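Local structure of MmcR (Streptomyces lavendulae, 3GWZ) at residues A[221-235]-A[248-261]. The protein transfers a methyl group from S-adenosyl-L-methionine to the 6-hydroxyl of 6-demethylmitomycins A and B, giving the quinone methoxy group of the mitomycins. Residues are numbered along the deposited sequence; the frame is centred on the assembly and turned at random.
Sequences LDAFPGLRGTLLERP and RGLADRCEILPGDF. With CA (calcium ion), chain E; SAH (S-adenosyl-L-homocysteine), chain G.
The guanidinium of R253 plugs the turn that ends helix 215-223, where several backbone carbonyls converge. NE and NH2 pinch L227 O side-on, NH2 at 2.9 Å; L227 O lies in the guanidinium plane, whereas L221 O, gripped end-on by NH1 and NH2, is tilted from it. NH2 adds a weak bond to F224 O. A bend at chi3 (64°) turns the group into this site, with L221 CB over one face toward the rim and P225 O, badly angled for a bond, likewise over the other. Arginine suits the site because its flat group points N-H donors in several directions. Nearby, R248 NH2 meets D222 OD2 at 3.2 Å in a salt bridge, and a water links the same oxygen to R248 NE.

Six backbone hydrogen bonds, from G229 N to R253 O (2.9 Å) through G259 N to E233 O, run along strands 228-233 and 254-258 and their flanking residues. Helix 235-247 joins these parallel strands in a right-handed beta-alpha-beta unit of the Rossmann-like class I methyltransferase fold.

Apolar contacts occur on both faces. L221 CD1 rests on C254 CB (3.8 Å), and G229, lacking a side chain, lets C254 SG lie close against its backbone; on the other face L232 CD1 packs on L257 CG.

S-adenosyl-L-homocysteine binds at the C-terminal strand ends. The two carboxylate oxygens of E233 match the ribose diol, OE1 taking O2' and OE2 O3' (2.7 Å each). D260 OD1 accepts from adenine N6. F261 N donates to adenine N1 (3.0 Å), and its flat phenyl ring suits the flat base it covers.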
# COMPACT_ATOMS: atom_id res chain seq x y z
N LEU A 221 -1.30 -15.67 23.79
CA LEU A 221 -2.59 -15.38 24.41
C LEU A 221 -3.74 -15.78 23.49
O LEU A 221 -4.70 -16.41 23.93
CB LEU A 221 -2.70 -13.90 24.79
CG LEU A 221 -1.75 -13.42 25.89
CD1 LEU A 221 -1.86 -11.92 26.05
CD2 LEU A 221 -2.01 -14.13 27.22
N ASP A 222 -3.64 -15.44 22.21
CA ASP A 222 -4.67 -15.82 21.25
C ASP A 222 -4.87 -17.33 21.25
O ASP A 222 -6.00 -17.83 21.22
CB ASP A 222 -4.33 -15.34 19.84
CG ASP A 222 -4.59 -13.86 19.64
OD1 ASP A 222 -5.35 -13.27 20.44
OD2 ASP A 222 -4.04 -13.28 18.69
N ALA A 223 -3.76 -18.07 21.32
CA ALA A 223 -3.80 -19.52 21.17
C ALA A 223 -4.24 -20.24 22.43
O ALA A 223 -4.67 -21.39 22.38
CB ALA A 223 -2.43 -20.04 20.73
N PHE A 224 -4.10 -19.57 23.57
CA PHE A 224 -4.42 -20.18 24.86
C PHE A 224 -5.30 -19.25 25.68
O PHE A 224 -4.82 -18.52 26.54
CB PHE A 224 -3.14 -20.54 25.62
CG PHE A 224 -2.34 -21.62 24.96
CD1 PHE A 224 -2.58 -22.96 25.25
CD2 PHE A 224 -1.39 -21.30 24.00
CE1 PHE A 224 -1.86 -23.96 24.62
CE2 PHE A 224 -0.67 -22.30 23.36
CZ PHE A 224 -0.90 -23.63 23.67
N PRO A 225 -6.62 -19.30 25.42
CA PRO A 225 -7.63 -18.38 25.95
C PRO A 225 -7.67 -18.23 27.48
O PRO A 225 -8.11 -17.18 27.95
CB PRO A 225 -8.95 -18.98 25.44
CG PRO A 225 -8.57 -19.75 24.23
CD PRO A 225 -7.20 -20.30 24.51
N GLY A 226 -7.26 -19.24 28.23
CA GLY A 226 -7.29 -19.12 29.68
C GLY A 226 -6.10 -18.39 30.27
O GLY A 226 -6.07 -18.04 31.45
N LEU A 227 -5.10 -18.13 29.43
CA LEU A 227 -3.84 -17.56 29.89
C LEU A 227 -3.92 -16.05 30.09
O LEU A 227 -4.62 -15.36 29.35
CB LEU A 227 -2.74 -17.89 28.88
CG LEU A 227 -1.30 -17.55 29.28
CD1 LEU A 227 -0.86 -18.38 30.48
CD2 LEU A 227 -0.38 -17.79 28.09
N ARG A 228 -3.22 -15.53 31.09
CA ARG A 228 -3.04 -14.09 31.19
C ARG A 228 -1.55 -13.77 31.24
O ARG A 228 -0.74 -14.60 31.65
CB ARG A 228 -3.78 -13.49 32.39
CG ARG A 228 -3.04 -13.55 33.70
CD ARG A 228 -3.76 -12.70 34.74
NE ARG A 228 -3.14 -12.80 36.06
CZ ARG A 228 -3.42 -13.76 36.94
NH1 ARG A 228 -4.30 -14.71 36.64
NH2 ARG A 228 -2.80 -13.78 38.11
N GLY A 229 -1.19 -12.57 30.81
CA GLY A 229 0.22 -12.27 30.62
C GLY A 229 0.68 -10.93 31.13
O GLY A 229 -0.14 -10.06 31.46
N THR A 230 1.99 -10.78 31.22
CA THR A 230 2.60 -9.50 31.52
C THR A 230 3.74 -9.30 30.55
O THR A 230 4.56 -10.19 30.37
CB THR A 230 3.17 -9.46 32.96
OG1 THR A 230 2.13 -9.74 33.89
CG2 THR A 230 3.78 -8.10 33.25
N LEU A 231 3.77 -8.14 29.91
CA LEU A 231 4.87 -7.81 29.02
C LEU A 231 5.78 -6.78 29.67
O LEU A 231 5.35 -5.67 29.98
CB LEU A 231 4.34 -7.25 27.71
CG LEU A 231 5.53 -7.01 26.78
CD1 LEU A 231 5.34 -7.74 25.48
CD2 LEU A 231 5.78 -5.53 26.59
N LEU A 232 7.04 -7.16 29.87
CA LEU A 232 8.05 -6.29 30.47
C LEU A 232 8.97 -5.74 29.38
O LEU A 232 9.56 -6.52 28.64
CB LEU A 232 8.87 -7.08 31.49
CG LEU A 232 10.18 -6.52 32.04
CD1 LEU A 232 9.95 -5.20 32.74
CD2 LEU A 232 10.81 -7.52 33.00
N GLU A 233 9.08 -4.42 29.28
CA GLU A 233 9.96 -3.78 28.29
C GLU A 233 10.43 -2.41 28.78
O GLU A 233 9.85 -1.84 29.72
CB GLU A 233 9.23 -3.59 26.95
CG GLU A 233 9.57 -4.63 25.89
CD GLU A 233 10.97 -4.46 25.35
OE1 GLU A 233 11.61 -3.43 25.65
OE2 GLU A 233 11.44 -5.36 24.62
N ARG A 234 11.47 -1.89 28.14
CA ARG A 234 11.87 -0.50 28.32
C ARG A 234 10.67 0.41 28.09
O ARG A 234 9.86 0.18 27.18
CB ARG A 234 12.99 -0.13 27.33
CG ARG A 234 14.18 -1.06 27.35
CD ARG A 234 15.33 -0.47 26.55
NE ARG A 234 15.09 -0.51 25.11
CZ ARG A 234 15.75 0.24 24.22
NH1 ARG A 234 16.65 1.12 24.63
NH2 ARG A 234 15.48 0.13 22.92
N PRO A 235 10.54 1.45 28.92
CA PRO A 235 9.33 2.29 28.93
C PRO A 235 8.80 2.73 27.55
O PRO A 235 7.59 2.58 27.31
CB PRO A 235 9.76 3.50 29.77
CG PRO A 235 10.73 2.92 30.75
CD PRO A 235 11.48 1.82 29.99
N ARG A 248 -5.31 -5.32 19.25
CA ARG A 248 -5.65 -6.70 18.96
C ARG A 248 -6.63 -7.27 19.99
O ARG A 248 -6.89 -8.47 20.02
CB ARG A 248 -4.39 -7.57 18.80
CG ARG A 248 -3.77 -7.42 17.40
CD ARG A 248 -2.41 -8.08 17.28
NE ARG A 248 -2.48 -9.54 17.43
CZ ARG A 248 -1.44 -10.35 17.28
NH1 ARG A 248 -0.25 -9.84 16.96
NH2 ARG A 248 -1.57 -11.66 17.45
N GLY A 249 -7.19 -6.40 20.82
CA GLY A 249 -8.22 -6.79 21.77
C GLY A 249 -7.70 -7.58 22.96
O GLY A 249 -8.43 -8.41 23.53
N LEU A 250 -6.46 -7.34 23.34
CA LEU A 250 -5.85 -8.16 24.39
C LEU A 250 -5.45 -7.37 25.65
O LEU A 250 -4.82 -7.92 26.55
CB LEU A 250 -4.64 -8.92 23.84
CG LEU A 250 -4.94 -10.08 22.90
CD1 LEU A 250 -3.68 -10.52 22.17
CD2 LEU A 250 -5.54 -11.25 23.68
N ALA A 251 -5.84 -6.10 25.70
CA ALA A 251 -5.47 -5.23 26.83
C ALA A 251 -5.99 -5.74 28.17
O ALA A 251 -5.35 -5.52 29.20
CB ALA A 251 -5.93 -3.80 26.59
N ASP A 252 -7.14 -6.40 28.19
CA ASP A 252 -7.64 -6.92 29.46
C ASP A 252 -7.02 -8.27 29.85
O ASP A 252 -7.35 -8.83 30.89
CB ASP A 252 -9.18 -6.99 29.48
CG ASP A 252 -9.73 -7.94 28.44
OD1 ASP A 252 -8.94 -8.50 27.64
OD2 ASP A 252 -10.97 -8.14 28.42
N ARG A 253 -6.13 -8.79 29.01
CA ARG A 253 -5.48 -10.06 29.31
C ARG A 253 -3.97 -9.94 29.47
O ARG A 253 -3.29 -10.90 29.83
CB ARG A 253 -5.80 -11.11 28.24
CG ARG A 253 -7.23 -11.63 28.28
CD ARG A 253 -7.47 -12.66 27.19
NE ARG A 253 -6.65 -13.85 27.39
CZ ARG A 253 -6.32 -14.69 26.42
NH1 ARG A 253 -6.74 -14.46 25.18
NH2 ARG A 253 -5.57 -15.75 26.68
N CYS A 254 -3.43 -8.76 29.20
CA CYS A 254 -1.99 -8.57 29.32
C CYS A 254 -1.65 -7.26 30.01
O CYS A 254 -1.98 -6.18 29.52
CB CYS A 254 -1.31 -8.64 27.94
SG CYS A 254 0.52 -8.82 28.02
N GLU A 255 -1.00 -7.36 31.15
CA GLU A 255 -0.50 -6.19 31.84
C GLU A 255 0.79 -5.73 31.16
O GLU A 255 1.62 -6.55 30.78
CB GLU A 255 -0.22 -6.53 33.30
CG GLU A 255 0.60 -5.48 34.03
CD GLU A 255 0.89 -5.87 35.46
OE1 GLU A 255 1.96 -5.48 35.99
OE2 GLU A 255 0.05 -6.58 36.06
N ILE A 256 0.94 -4.41 31.01
CA ILE A 256 2.16 -3.81 30.50
C ILE A 256 3.03 -3.30 31.66
O ILE A 256 2.58 -2.48 32.46
CB ILE A 256 1.85 -2.59 29.62
CG1 ILE A 256 0.90 -2.96 28.47
CG2 ILE A 256 3.14 -1.96 29.11
CD1 ILE A 256 1.41 -4.06 27.56
N LEU A 257 4.27 -3.76 31.72
CA LEU A 257 5.19 -3.39 32.79
C LEU A 257 6.42 -2.70 32.22
O LEU A 257 7.35 -3.36 31.76
CB LEU A 257 5.61 -4.63 33.56
CG LEU A 257 6.63 -4.41 34.68
CD1 LEU A 257 6.13 -3.33 35.65
CD2 LEU A 257 6.91 -5.72 35.41
N PRO A 258 6.43 -1.36 32.24
CA PRO A 258 7.62 -0.60 31.87
C PRO A 258 8.68 -0.86 32.93
O PRO A 258 8.39 -0.69 34.12
CB PRO A 258 7.16 0.85 31.93
CG PRO A 258 5.64 0.79 31.86
CD PRO A 258 5.28 -0.48 32.55
N GLY A 259 9.87 -1.28 32.54
CA GLY A 259 10.87 -1.64 33.52
C GLY A 259 12.20 -2.06 32.91
O GLY A 259 12.44 -1.88 31.72
N ASP A 260 13.06 -2.61 33.76
CA ASP A 260 14.43 -2.94 33.40
C ASP A 260 14.69 -4.34 33.91
O ASP A 260 14.67 -4.57 35.13
CB ASP A 260 15.38 -1.93 34.07
CG ASP A 260 16.85 -2.24 33.84
OD1 ASP A 260 17.17 -3.33 33.31
OD2 ASP A 260 17.69 -1.39 34.21
N PHE A 261 14.92 -5.29 33.01
CA PHE A 261 15.06 -6.69 33.45
C PHE A 261 16.34 -6.97 34.26
O PHE A 261 16.52 -8.07 34.78
CB PHE A 261 14.85 -7.71 32.31
CG PHE A 261 15.67 -7.45 31.06
CD1 PHE A 261 17.05 -7.31 31.14
CD2 PHE A 261 15.07 -7.39 29.82
CE1 PHE A 261 17.81 -7.09 29.99
CE2 PHE A 261 15.83 -7.18 28.66
CZ PHE A 261 17.20 -7.02 28.75
CA CA E . -11.01 -10.33 26.59
N SAH G . 11.58 -10.30 22.55
CA SAH G . 11.39 -9.39 21.37
CB SAH G . 12.48 -8.31 21.24
CG SAH G . 13.93 -8.81 21.10
SD SAH G . 15.08 -7.46 20.82
C SAH G . 11.34 -10.20 20.11
O SAH G . 10.89 -9.70 19.08
OXT SAH G . 11.74 -11.38 20.10
C5' SAH G . 15.68 -7.23 22.49
C4' SAH G . 14.77 -6.35 23.36
O4' SAH G . 15.31 -6.13 24.69
C3' SAH G . 14.44 -4.96 22.82
O3' SAH G . 13.04 -4.89 22.53
C2' SAH G . 14.79 -3.98 23.94
O2' SAH G . 13.80 -2.96 24.15
C1' SAH G . 14.79 -4.87 25.16
N9 SAH G . 15.67 -4.41 26.26
C8 SAH G . 16.97 -4.06 26.16
N7 SAH G . 17.48 -3.74 27.38
C5 SAH G . 16.48 -3.90 28.28
C6 SAH G . 16.33 -3.75 29.74
N6 SAH G . 17.40 -3.34 30.46
N1 SAH G . 15.12 -4.02 30.30
C2 SAH G . 14.08 -4.42 29.56
N3 SAH G . 14.14 -4.58 28.22
C4 SAH G . 15.30 -4.35 27.54
O HOH W 1 -7.22 -11.40 20.34
O HOH W 2 -4.76 -11.11 17.41
O HOH W 3 -8.70 -10.49 25.43
O HOH W 4 -10.81 -11.69 28.77